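Putative SnoaL-like polyketide cyclase (PDB 3LZA) is of unestablished function but has the NTF2-like fold of SnoaL-type polyketide cyclases and may act as a cyclase or other lyase. Local coordinates at residues Y25-L28 and S29-N33; R51-I54 and A55-R59. All coordinates share one frame; numbering follows the deposited sequence.

Contact 1 (25-33) and contact 2 (51-59) are both local, made mostly between residues three or four apart, each on its own continuous piece of chain, and both are part core, part surface. In contact 2 the i to i+4 ladder runs unbroken from Arg-51 to Arg-59 in helix 50-61, whereas in contact 1 it gives way to a turn and Ser-29 and Lys-30 grip a carbonyl near the helix end. The outer side of each is polar: a lysine and a serine in the first, an arginine and a water in the second. Their inner sides meet, with Leu-28 CD2 at 3.3 Å from Leu-57 CD1 and Tyr-32 OH at 3.4 Å from Ile-53 CG2.

Contact 1. Residues Y25-L28 and S29-N33; sequences YQTL and SKYYN
Ser-29 N donates to Tyr-25 O in a helical i to i+4 bond (3.0 Å, N-H...O 153°), after which the spacing shortens: Tyr-31 N bonds to Leu-28 O, the bond from Lys-30 N to Thr-27 O is weak, and Ser-29 to Tyr-32 form a type I beta turn closed by Tyr-32 N on Ser-29 O. The carbonyl of Gln-26 is held by two side chains. Ser-29 OG, placed by a chi1 of 68° between its own backbone N and carbonyl carbon, turns back to bond Gln-26 O at 2.9 Å. The Lys-30 chain, bent at chi2 and chi4, curls over so that NZ reaches Gln-26 O, also at 2.9 Å. The two donors come from opposite faces of the carbonyl plane, the ammonium well above it. This is the end of helix 25-29, which in this NTF2-like chain leads through a loop into strand 37-40; the lysine charge next to a carbonyl there would probably interact favourably with the helix dipole. On the inner side, Leu-28 and Tyr-32 carry the apolar packing. Leu-28 slants across Tyr-32, its CG 3.7 Å from Tyr-32 CE2, and its CD2 approaches Tyr-32 OH at 3.5 Å. Leu-28 O sits over one face of the Tyr-32 ring, toward the rim, but at the edge of the Tyr-31 ring, 3.6 Å from Tyr-31 CD2. The Tyr-32 hydroxyl is hydrogen-bonded to that of Tyr-16, on helix 8-21. Replacing Tyr-32 with an alanine would probably leave the Tyr-16 hydroxyl without this mate and open a gap beside Leu-28. Elsewhere Leu-28 packs on Ala-19 and Leu-20 of helix 8-21, while Tyr-25 rests on Leu-57 of helix 50-61.

Contact 2. Residues R51-I54 and A55-R59; sequences RSII and AFLQR
Four successive i to i+4 backbone bonds join residues 51-54 to residues 55-58: Ala-55 N to Arg-51 O, Phe-56 N to Ser-52 O, Leu-57 N to Ile-53 O and Gln-58 N to Ile-54 O. The last is the shortest, at 2.9 Å, and its N-H...O angle of 161° is the straightest of the four. A water adds a second polar link on the outer side. It donates to Ser-52 O at 2.8 Å and accepts from Arg-59 NH2 at 2.8 Å, lying at the edge of the guanidinium in its plane, so Ser-52 O takes both the helix bond and the water. The arginine bends back along the helix, chi3 -61° after an extended chi2, and one guanidinium face lies against Ala-55 O and Phe-56 CA, both toward its rim. This is regular alpha-helix, nearly the whole of helix 50-61, which packs against helix 25-29 in the NTF2-like fold: Ile-54 and Gln-58 both touch Tyr-25. The apolar pair within the helix is a light contact, Ile-53 CG2 lying 4.2 Å from Leu-57 CD1, one turn on along the buried side. Nearer the surface, Gln-58 crosses Ile-54 at a slant, its NE2 4.0 Å from Ile-54 CG2. Side-chain carbons also lie against carbonyls of the previous turn: Leu-57 CG is 3.4 Å from Ile-53 O, and Gln-58 CG 3.3 Å from Ile-54 O. Phe-56 likewise touches residues 51-54 through CB, 3.5 Å from Ser-52 O; with CG anti to the backbone N (chi1 165°), its ring extends outward to stack with that of Tyr-47 in strand 45-48.

Contact 1. Residues Y25-L28 and S29-N33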
loop_
_atom_site.group_PDB
_atom_site.type_symbol
_atom_site.label_atom_id
_atom_site.label_comp_id
_atom_site.label_asym_id
_atom_site.label_seq_id
_atom_site.Cartn_x
_atom_site.Cartn_y
_atom_site.Cartn_z
ATOM N N TYR A 25 -24.105 -4.980 6.744
ATOM C CA TYR A 25 -24.208 -4.882 5.285
ATOM C C TYR A 25 -25.241 -3.858 4.830
ATOM O O TYR A 25 -25.180 -3.374 3.694
ATOM C CB TYR A 25 -24.433 -6.263 4.659
ATOM C CG TYR A 25 -23.381 -7.257 5.125
ATOM C CD1 TYR A 25 -22.020 -7.004 4.907
ATOM C CD2 TYR A 25 -23.736 -8.442 5.772
ATOM C CE1 TYR A 25 -21.024 -7.899 5.352
ATOM C CE2 TYR A 25 -22.743 -9.346 6.238
ATOM C CZ TYR A 25 -21.391 -9.061 5.983
ATOM O OH TYR A 25 -20.374 -9.888 6.406
ATOM N N GLN A 26 -26.157 -3.478 5.734
ATOM C CA GLN A 26 -27.076 -2.405 5.436
ATOM C C GLN A 26 -26.277 -1.128 5.350
ATOM O O GLN A 26 -26.381 -0.405 4.368
ATOM C CB GLN A 26 -28.206 -2.307 6.491
ATOM C CG GLN A 26 -29.176 -3.500 6.528
ATOM C CD GLN A 26 -28.658 -4.694 7.330
ATOM O OE1 GLN A 26 -27.858 -4.525 8.265
ATOM N NE2 GLN A 26 -29.094 -5.910 6.960
ATOM N N THR A 27 -25.444 -0.855 6.351
ATOM C CA THR A 27 -24.590 0.334 6.304
ATOM C C THR A 27 -23.553 0.231 5.201
ATOM O O THR A 27 -23.334 1.194 4.505
ATOM C CB THR A 27 -23.892 0.577 7.664
ATOM O OG1 THR A 27 -24.898 0.696 8.649
ATOM C CG2 THR A 27 -23.027 1.873 7.687
ATOM N N LEU A 28 -22.903 -0.920 5.043
ATOM C CA LEU A 28 -21.846 -1.053 4.053
ATOM C C LEU A 28 -22.373 -0.779 2.619
ATOM O O LEU A 28 -21.717 -0.062 1.815
ATOM C CB LEU A 28 -21.147 -2.426 4.178
ATOM C CG LEU A 28 -19.845 -2.592 3.415
ATOM C CD1 LEU A 28 -18.815 -1.529 3.871
ATOM C CD2 LEU A 28 -19.312 -3.992 3.559
ATOM N N SER A 29 -23.569 -1.297 2.320
ATOM C CA SER A 29 -24.157 -1.159 1.004
ATOM C C SER A 29 -24.356 0.273 0.597
ATOM O O SER A 29 -24.315 0.529 -0.589
ATOM C CB SER A 29 -25.510 -1.882 0.864
ATOM O OG SER A 29 -26.523 -1.287 1.634
ATOM N N LYS A 30 -24.592 1.194 1.543
ATOM C CA LYS A 30 -24.641 2.639 1.229
ATOM C C LYS A 30 -23.379 3.202 0.536
ATOM O O LYS A 30 -23.454 4.244 -0.168
ATOM C CB LYS A 30 -24.891 3.516 2.492
ATOM C CG LYS A 30 -26.139 3.235 3.344
ATOM C CD LYS A 30 -27.422 2.999 2.550
ATOM C CE LYS A 30 -28.588 2.609 3.482
ATOM N NZ LYS A 30 -28.758 1.096 3.552
ATOM N N TYR A 31 -22.227 2.567 0.751
ATOM C CA TYR A 31 -20.977 3.021 0.123
ATOM C C TYR A 31 -20.727 2.476 -1.271
ATOM O O TYR A 31 -19.815 2.948 -1.941
ATOM C CB TYR A 31 -19.773 2.673 0.993
ATOM C CG TYR A 31 -19.739 3.396 2.312
ATOM C CD1 TYR A 31 -19.150 4.660 2.430
ATOM C CD2 TYR A 31 -20.270 2.815 3.439
ATOM C CE1 TYR A 31 -19.093 5.313 3.681
ATOM C CE2 TYR A 31 -20.239 3.455 4.691
ATOM C CZ TYR A 31 -19.653 4.702 4.798
ATOM O OH TYR A 31 -19.619 5.292 6.033
ATOM N N TYR A 32 -21.463 1.445 -1.676
ATOM C CA TYR A 32 -21.286 0.819 -2.974
ATOM C C TYR A 32 -22.328 1.200 -4.026
ATOM O O TYR A 32 -23.522 1.408 -3.736
ATOM C CB TYR A 32 -21.313 -0.718 -2.854
ATOM C CG TYR A 32 -20.326 -1.362 -1.919
ATOM C CD1 TYR A 32 -18.995 -0.976 -1.892
ATOM C CD2 TYR A 32 -20.706 -2.461 -1.140
ATOM C CE1 TYR A 32 -18.092 -1.576 -1.056
ATOM C CE2 TYR A 32 -19.808 -3.080 -0.286
ATOM C CZ TYR A 32 -18.480 -2.647 -0.259
ATOM O OH TYR A 32 -17.564 -3.266 0.583
ATOM N N ASN A 33 -21.856 1.292 -5.268
ATOM C CA ASN A 33 -22.717 1.321 -6.455
ATOM C C ASN A 33 -22.407 0.095 -7.345
ATOM O O ASN A 33 -21.589 -0.732 -6.982
ATOM C CB ASN A 33 -22.501 2.608 -7.231
ATOM C CG ASN A 33 -21.047 2.808 -7.641
ATOM O OD1 ASN A 33 -20.456 1.977 -8.333
ATOM N ND2 ASN A 33 -20.461 3.931 -7.216
#

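Contact 2. Residues R51-I54 and A55-R59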
loop_
_atom_site.group_PDB
_atom_site.type_symbol
_atom_site.label_atom_id
_atom_site.label_comp_id
_atom_site.label_asym_id
_atom_site.label_seq_id
_atom_site.Cartn_x
_atom_site.Cartn_y
_atom_site.Cartn_z
ATOM N N ARG A 51 -24.057 -5.909 -5.070
ATOM C CA ARG A 51 -24.535 -7.268 -4.856
ATOM C C ARG A 51 -23.408 -8.325 -4.780
ATOM O O ARG A 51 -23.459 -9.199 -3.932
ATOM C CB ARG A 51 -25.535 -7.627 -5.929
ATOM C CG ARG A 51 -26.870 -6.903 -5.811
ATOM C CD ARG A 51 -27.899 -7.528 -6.723
ATOM N NE ARG A 51 -29.208 -6.875 -6.654
ATOM C CZ ARG A 51 -30.345 -7.387 -7.129
ATOM N NH1 ARG A 51 -30.381 -8.586 -7.731
ATOM N NH2 ARG A 51 -31.468 -6.685 -7.004
ATOM N N SER A 52 -22.426 -8.264 -5.674
ATOM C CA SER A 52 -21.348 -9.271 -5.674
ATOM C C SER A 52 -20.421 -9.107 -4.489
ATOM O O SER A 52 -19.929 -10.109 -3.969
ATOM C CB SER A 52 -20.499 -9.206 -6.951
ATOM O OG SER A 52 -21.315 -9.530 -8.086
ATOM N N ILE A 53 -20.184 -7.855 -4.068
ATOM C CA ILE A 53 -19.205 -7.586 -2.972
ATOM C C ILE A 53 -19.862 -8.044 -1.661
ATOM O O ILE A 53 -19.232 -8.754 -0.847
ATOM C CB ILE A 53 -18.807 -6.102 -2.895
ATOM C CG1 ILE A 53 -17.927 -5.721 -4.090
ATOM C CG2 ILE A 53 -18.064 -5.794 -1.594
ATOM C CD1 ILE A 53 -17.681 -4.217 -4.334
ATOM N N ILE A 54 -21.108 -7.623 -1.449
ATOM C CA ILE A 54 -21.847 -8.016 -0.251
ATOM C C ILE A 54 -21.970 -9.521 -0.143
ATOM O O ILE A 54 -21.760 -10.066 0.940
ATOM C CB ILE A 54 -23.207 -7.321 -0.141
ATOM C CG1 ILE A 54 -23.028 -5.805 0.019
ATOM C CG2 ILE A 54 -24.028 -7.905 1.024
ATOM C CD1 ILE A 54 -22.514 -5.363 1.321
ATOM N N ALA A 55 -22.335 -10.187 -1.234
ATOM C CA ALA A 55 -22.476 -11.646 -1.272
ATOM C C ALA A 55 -21.169 -12.362 -0.905
ATOM O O ALA A 55 -21.203 -13.380 -0.209
ATOM C CB ALA A 55 -23.045 -12.135 -2.656
ATOM N N PHE A 56 -20.028 -11.832 -1.345
ATOM C CA PHE A 56 -18.712 -12.387 -1.020
ATOM C C PHE A 56 -18.375 -12.211 0.462
ATOM O O PHE A 56 -17.860 -13.112 1.090
ATOM C CB PHE A 56 -17.616 -11.771 -1.944
ATOM C CG PHE A 56 -16.199 -12.009 -1.464
ATOM C CD1 PHE A 56 -15.622 -13.275 -1.564
ATOM C CD2 PHE A 56 -15.447 -10.979 -0.950
ATOM C CE1 PHE A 56 -14.289 -13.483 -1.131
ATOM C CE2 PHE A 56 -14.142 -11.184 -0.520
ATOM C CZ PHE A 56 -13.579 -12.455 -0.612
ATOM N N LEU A 57 -18.697 -11.051 1.021
ATOM C CA LEU A 57 -18.413 -10.780 2.408
ATOM C C LEU A 57 -19.309 -11.641 3.282
ATOM O O LEU A 57 -18.873 -12.145 4.299
ATOM C CB LEU A 57 -18.648 -9.293 2.728
ATOM C CG LEU A 57 -17.651 -8.316 2.127
ATOM C CD1 LEU A 57 -18.052 -6.880 2.487
ATOM C CD2 LEU A 57 -16.188 -8.605 2.514
ATOM N N GLN A 58 -20.560 -11.845 2.872
ATOM C CA GLN A 58 -21.441 -12.759 3.602
ATOM C C GLN A 58 -20.904 -14.190 3.649
ATOM O O GLN A 58 -20.912 -14.792 4.703
ATOM C CB GLN A 58 -22.835 -12.819 2.988
ATOM C CG GLN A 58 -23.658 -11.586 3.167
ATOM C CD GLN A 58 -24.900 -11.645 2.305
ATOM O OE1 GLN A 58 -24.934 -12.384 1.327
ATOM N NE2 GLN A 58 -25.939 -10.964 2.719
ATOM N N ARG A 59 -20.480 -14.735 2.513
ATOM C CA ARG A 59 -19.903 -16.088 2.470
ATOM C C ARG A 59 -18.616 -16.178 3.339
ATOM O O ARG A 59 -18.413 -17.162 4.067
ATOM C CB ARG A 59 -19.542 -16.474 1.023
ATOM C CG ARG A 59 -20.738 -16.715 0.117
ATOM C CD ARG A 59 -20.340 -17.351 -1.242
ATOM N NE ARG A 59 -19.420 -16.537 -2.049
ATOM C CZ ARG A 59 -19.806 -15.554 -2.871
ATOM N NH1 ARG A 59 -21.090 -15.250 -2.990
ATOM N NH2 ARG A 59 -18.913 -14.871 -3.572
HETATM O O HOH W 1 -19.945 -12.669 -4.978
#